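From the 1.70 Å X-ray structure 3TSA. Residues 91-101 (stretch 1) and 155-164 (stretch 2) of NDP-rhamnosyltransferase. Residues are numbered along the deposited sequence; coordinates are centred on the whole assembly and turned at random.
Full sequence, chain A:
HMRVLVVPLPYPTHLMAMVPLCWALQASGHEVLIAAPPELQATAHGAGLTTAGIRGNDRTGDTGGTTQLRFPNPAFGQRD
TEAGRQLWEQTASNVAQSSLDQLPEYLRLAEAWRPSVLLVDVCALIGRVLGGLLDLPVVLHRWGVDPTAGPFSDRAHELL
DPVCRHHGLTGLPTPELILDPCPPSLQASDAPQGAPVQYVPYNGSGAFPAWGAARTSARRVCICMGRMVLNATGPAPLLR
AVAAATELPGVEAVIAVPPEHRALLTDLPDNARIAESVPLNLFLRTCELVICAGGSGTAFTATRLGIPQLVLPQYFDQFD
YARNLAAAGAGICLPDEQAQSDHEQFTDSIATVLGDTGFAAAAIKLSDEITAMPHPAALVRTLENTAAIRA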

# COMPACT_ATOMS: atom_id res chain seq x y z
N THR A 91 -31.13 2.19 -6.65
CA THR A 91 -29.78 1.80 -6.31
C THR A 91 -29.72 0.38 -5.78
O THR A 91 -28.88 -0.42 -6.27
CB THR A 91 -29.15 2.77 -5.25
OG1 THR A 91 -29.18 4.07 -5.83
CG2 THR A 91 -27.68 2.40 -5.04
N ALA A 92 -30.58 0.06 -4.80
CA ALA A 92 -30.58 -1.27 -4.23
C ALA A 92 -30.98 -2.29 -5.31
O ALA A 92 -30.38 -3.38 -5.42
CB ALA A 92 -31.51 -1.36 -3.05
N SER A 93 -31.95 -1.93 -6.15
CA SER A 93 -32.31 -2.89 -7.18
C SER A 93 -31.13 -3.23 -8.10
O SER A 93 -30.88 -4.42 -8.38
CB SER A 93 -33.46 -2.34 -7.98
OG SER A 93 -34.61 -2.38 -7.19
N ASN A 94 -30.43 -2.18 -8.57
CA ASN A 94 -29.23 -2.37 -9.37
C ASN A 94 -28.24 -3.24 -8.69
O ASN A 94 -27.74 -4.17 -9.34
CB ASN A 94 -28.54 -1.07 -9.71
CG ASN A 94 -29.44 -0.17 -10.50
OD1 ASN A 94 -30.47 -0.62 -10.96
ND2 ASN A 94 -29.07 1.12 -10.64
N VAL A 95 -27.89 -2.92 -7.44
CA VAL A 95 -26.93 -3.72 -6.71
C VAL A 95 -27.37 -5.16 -6.45
O VAL A 95 -26.55 -6.11 -6.54
CB VAL A 95 -26.44 -3.00 -5.39
CG1 VAL A 95 -25.46 -3.84 -4.72
CG2 VAL A 95 -25.81 -1.58 -5.76
N ALA A 96 -28.66 -5.37 -6.17
CA ALA A 96 -29.16 -6.73 -5.96
C ALA A 96 -29.05 -7.58 -7.23
O ALA A 96 -28.68 -8.76 -7.16
CB ALA A 96 -30.64 -6.72 -5.40
N GLN A 97 -29.34 -6.99 -8.39
CA GLN A 97 -29.32 -7.75 -9.64
C GLN A 97 -27.88 -8.09 -9.99
O GLN A 97 -27.60 -9.19 -10.44
CB GLN A 97 -30.00 -6.99 -10.78
CG GLN A 97 -30.11 -7.84 -12.07
CD GLN A 97 -30.83 -9.17 -11.82
OE1 GLN A 97 -30.27 -10.26 -12.07
NE2 GLN A 97 -32.03 -9.08 -11.24
N SER A 98 -26.98 -7.13 -9.76
CA SER A 98 -25.53 -7.41 -9.88
C SER A 98 -25.05 -8.53 -9.03
O SER A 98 -24.24 -9.33 -9.52
CB SER A 98 -24.70 -6.19 -9.50
OG SER A 98 -24.98 -5.34 -10.57
N SER A 99 -25.55 -8.60 -7.78
CA SER A 99 -25.22 -9.67 -6.83
C SER A 99 -25.58 -10.99 -7.42
O SER A 99 -24.77 -11.88 -7.39
CB SER A 99 -25.98 -9.46 -5.54
OG SER A 99 -25.60 -8.16 -5.05
N LEU A 100 -26.80 -11.11 -7.96
CA LEU A 100 -27.23 -12.33 -8.62
C LEU A 100 -26.44 -12.60 -9.90
O LEU A 100 -26.11 -13.74 -10.18
CB LEU A 100 -28.73 -12.31 -8.93
CG LEU A 100 -29.70 -12.36 -7.73
CD1 LEU A 100 -31.09 -12.19 -8.22
CD2 LEU A 100 -29.50 -13.74 -7.03
N ASP A 101 -26.10 -11.56 -10.61
CA ASP A 101 -25.24 -11.79 -11.79
C ASP A 101 -23.88 -12.33 -11.46
O ASP A 101 -23.37 -13.18 -12.20
CB ASP A 101 -25.07 -10.49 -12.61
CG ASP A 101 -26.37 -10.04 -13.31
OD1 ASP A 101 -27.40 -10.75 -13.33
OD2 ASP A 101 -26.35 -8.89 -13.79
N ARG A 155 -35.41 -2.35 0.22
CA ARG A 155 -35.39 -2.96 -1.12
C ARG A 155 -34.40 -4.09 -1.20
O ARG A 155 -34.66 -5.12 -1.82
CB ARG A 155 -35.14 -1.85 -2.16
CG ARG A 155 -35.18 -2.27 -3.64
CD ARG A 155 -36.64 -2.78 -4.01
NE ARG A 155 -36.58 -3.17 -5.40
CZ ARG A 155 -37.52 -3.84 -6.07
NH1 ARG A 155 -38.63 -4.26 -5.46
NH2 ARG A 155 -37.31 -4.08 -7.36
N ALA A 156 -33.23 -3.93 -0.57
CA ALA A 156 -32.27 -5.03 -0.53
C ALA A 156 -32.84 -6.31 0.13
O ALA A 156 -32.61 -7.44 -0.35
CB ALA A 156 -31.03 -4.58 0.23
N HIS A 157 -33.58 -6.15 1.22
CA HIS A 157 -34.24 -7.27 1.90
C HIS A 157 -35.36 -7.81 0.99
O HIS A 157 -35.47 -9.04 0.80
CB HIS A 157 -34.79 -6.83 3.28
CG HIS A 157 -33.74 -6.91 4.35
ND1 HIS A 157 -33.22 -8.11 4.76
CD2 HIS A 157 -33.01 -5.95 4.97
CE1 HIS A 157 -32.26 -7.90 5.65
NE2 HIS A 157 -32.11 -6.59 5.79
N GLU A 158 -36.14 -6.92 0.38
CA GLU A 158 -37.24 -7.40 -0.51
C GLU A 158 -36.75 -8.32 -1.64
O GLU A 158 -37.36 -9.37 -1.90
CB GLU A 158 -38.02 -6.24 -1.08
CG GLU A 158 -39.33 -6.62 -1.81
CD GLU A 158 -39.93 -5.42 -2.57
OE1 GLU A 158 -39.36 -4.28 -2.51
OE2 GLU A 158 -40.97 -5.59 -3.23
N LEU A 159 -35.65 -7.94 -2.28
CA LEU A 159 -35.10 -8.72 -3.37
C LEU A 159 -34.24 -9.89 -2.90
O LEU A 159 -34.25 -10.98 -3.51
CB LEU A 159 -34.27 -7.83 -4.27
CG LEU A 159 -35.08 -6.72 -4.89
CD1 LEU A 159 -34.16 -5.82 -5.58
CD2 LEU A 159 -36.19 -7.31 -5.83
N LEU A 160 -33.49 -9.71 -1.82
CA LEU A 160 -32.53 -10.75 -1.39
C LEU A 160 -32.91 -11.73 -0.30
O LEU A 160 -32.23 -12.76 -0.17
CB LEU A 160 -31.12 -10.16 -1.09
CG LEU A 160 -30.56 -9.41 -2.32
CD1 LEU A 160 -29.29 -8.62 -2.06
CD2 LEU A 160 -30.28 -10.32 -3.57
N ASP A 161 -33.91 -11.43 0.51
CA ASP A 161 -34.35 -12.34 1.53
C ASP A 161 -34.81 -13.68 0.87
O ASP A 161 -34.42 -14.75 1.36
CB ASP A 161 -35.49 -11.75 2.35
CG ASP A 161 -35.05 -10.68 3.35
OD1 ASP A 161 -33.86 -10.47 3.63
OD2 ASP A 161 -35.95 -10.04 3.92
N PRO A 162 -35.57 -13.60 -0.27
CA PRO A 162 -36.00 -14.82 -1.00
C PRO A 162 -34.86 -15.68 -1.48
O PRO A 162 -34.87 -16.91 -1.28
CB PRO A 162 -36.74 -14.27 -2.24
CG PRO A 162 -37.32 -12.94 -1.76
CD PRO A 162 -36.17 -12.38 -0.87
N VAL A 163 -33.87 -15.06 -2.10
CA VAL A 163 -32.70 -15.75 -2.47
C VAL A 163 -32.08 -16.49 -1.29
O VAL A 163 -31.75 -17.65 -1.39
CB VAL A 163 -31.68 -14.76 -3.02
CG1 VAL A 163 -30.47 -15.52 -3.37
CG2 VAL A 163 -32.41 -13.94 -4.19
N CYS A 164 -31.90 -15.78 -0.18
CA CYS A 164 -31.24 -16.34 0.96
C CYS A 164 -32.14 -17.44 1.56
O CYS A 164 -31.62 -18.42 2.04
CB CYS A 164 -31.03 -15.24 2.01
SG CYS A 164 -29.60 -14.20 1.49

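The apolar centre of this contact is built around Ala96, whose CA-to-CB bond points toward the opposing helix. Its CB lies 3.6 Å from CD1 of Leu159 and 4.1 Å from CD2 of Leu160, so one methyl group meets two successive leucines. Both leucines direct their CA-to-CB bonds toward the first helix and share the same rotamer, chi1 m and chi2 t. Leu159 CD1 also sits 3.8 Å from CA of Ser93, against the backbone one turn before Ala96.

The two helices run in nearly the same direction, with 24° between their N-to-C vectors and a closest axial approach of 8.9 Å. The backbones are not equally close throughout: CA of Ala92 is 5.5 Å from CA of Ala156, whereas CA of Leu100 is 8.9 Å from CA of Val163. At the close end, Ala92 packs on the base of the Arg155 side chain and on the main chain of Ala156. Ala92 CB lies 3.8 Å from Arg155 CB and 4.0 Å from Ala156 N, distances that indicate van der Waals packing. At the wide end longer side chains span the gap. The CA-to-CB bond of Leu100 points sideways, but the end of the side chain comes nearer, and its CD2 reaches to 4.1 Å from CG2 of Val163. Just before this pair the second helix is kinked, since Pro162 has no amide hydrogen to bond to the preceding turn; the backbone bond from Cys164 N to Leu160 O, 3.0 Å, spans the proline, so the helix carries on through the kink.

The polar edge is formed by Ser93 and Arg155. The arginine, with chi1 t, chi2 p and chi3 t, donates to the serine hydroxyl twice: NE to Ser93 OG is 2.8 Å with an N-H...O angle of 164°, and NH2 to Ser93 OG is 3.2 Å with an angle of 137°. The shorter, straighter NE bond has the better geometry. Because OG lies at the edge of the guanidinium, near its plane, a single oxygen can accept from both nitrogens. The same OG is also hydrogen-bonded to a residue just outside the two stretches.

Within its own helix, Arg155 NH1 forms a salt bridge with Glu158 OE1, a 3.0 Å hydrogen bond at 161°. The guanidinium is thus held by the serine through NE and NH2 and by the carboxylate through NH1. Altogether the two stretches bury 371 Å², counting both sides, and both cross-helix hydrogen bonds converge on Ser93 OG.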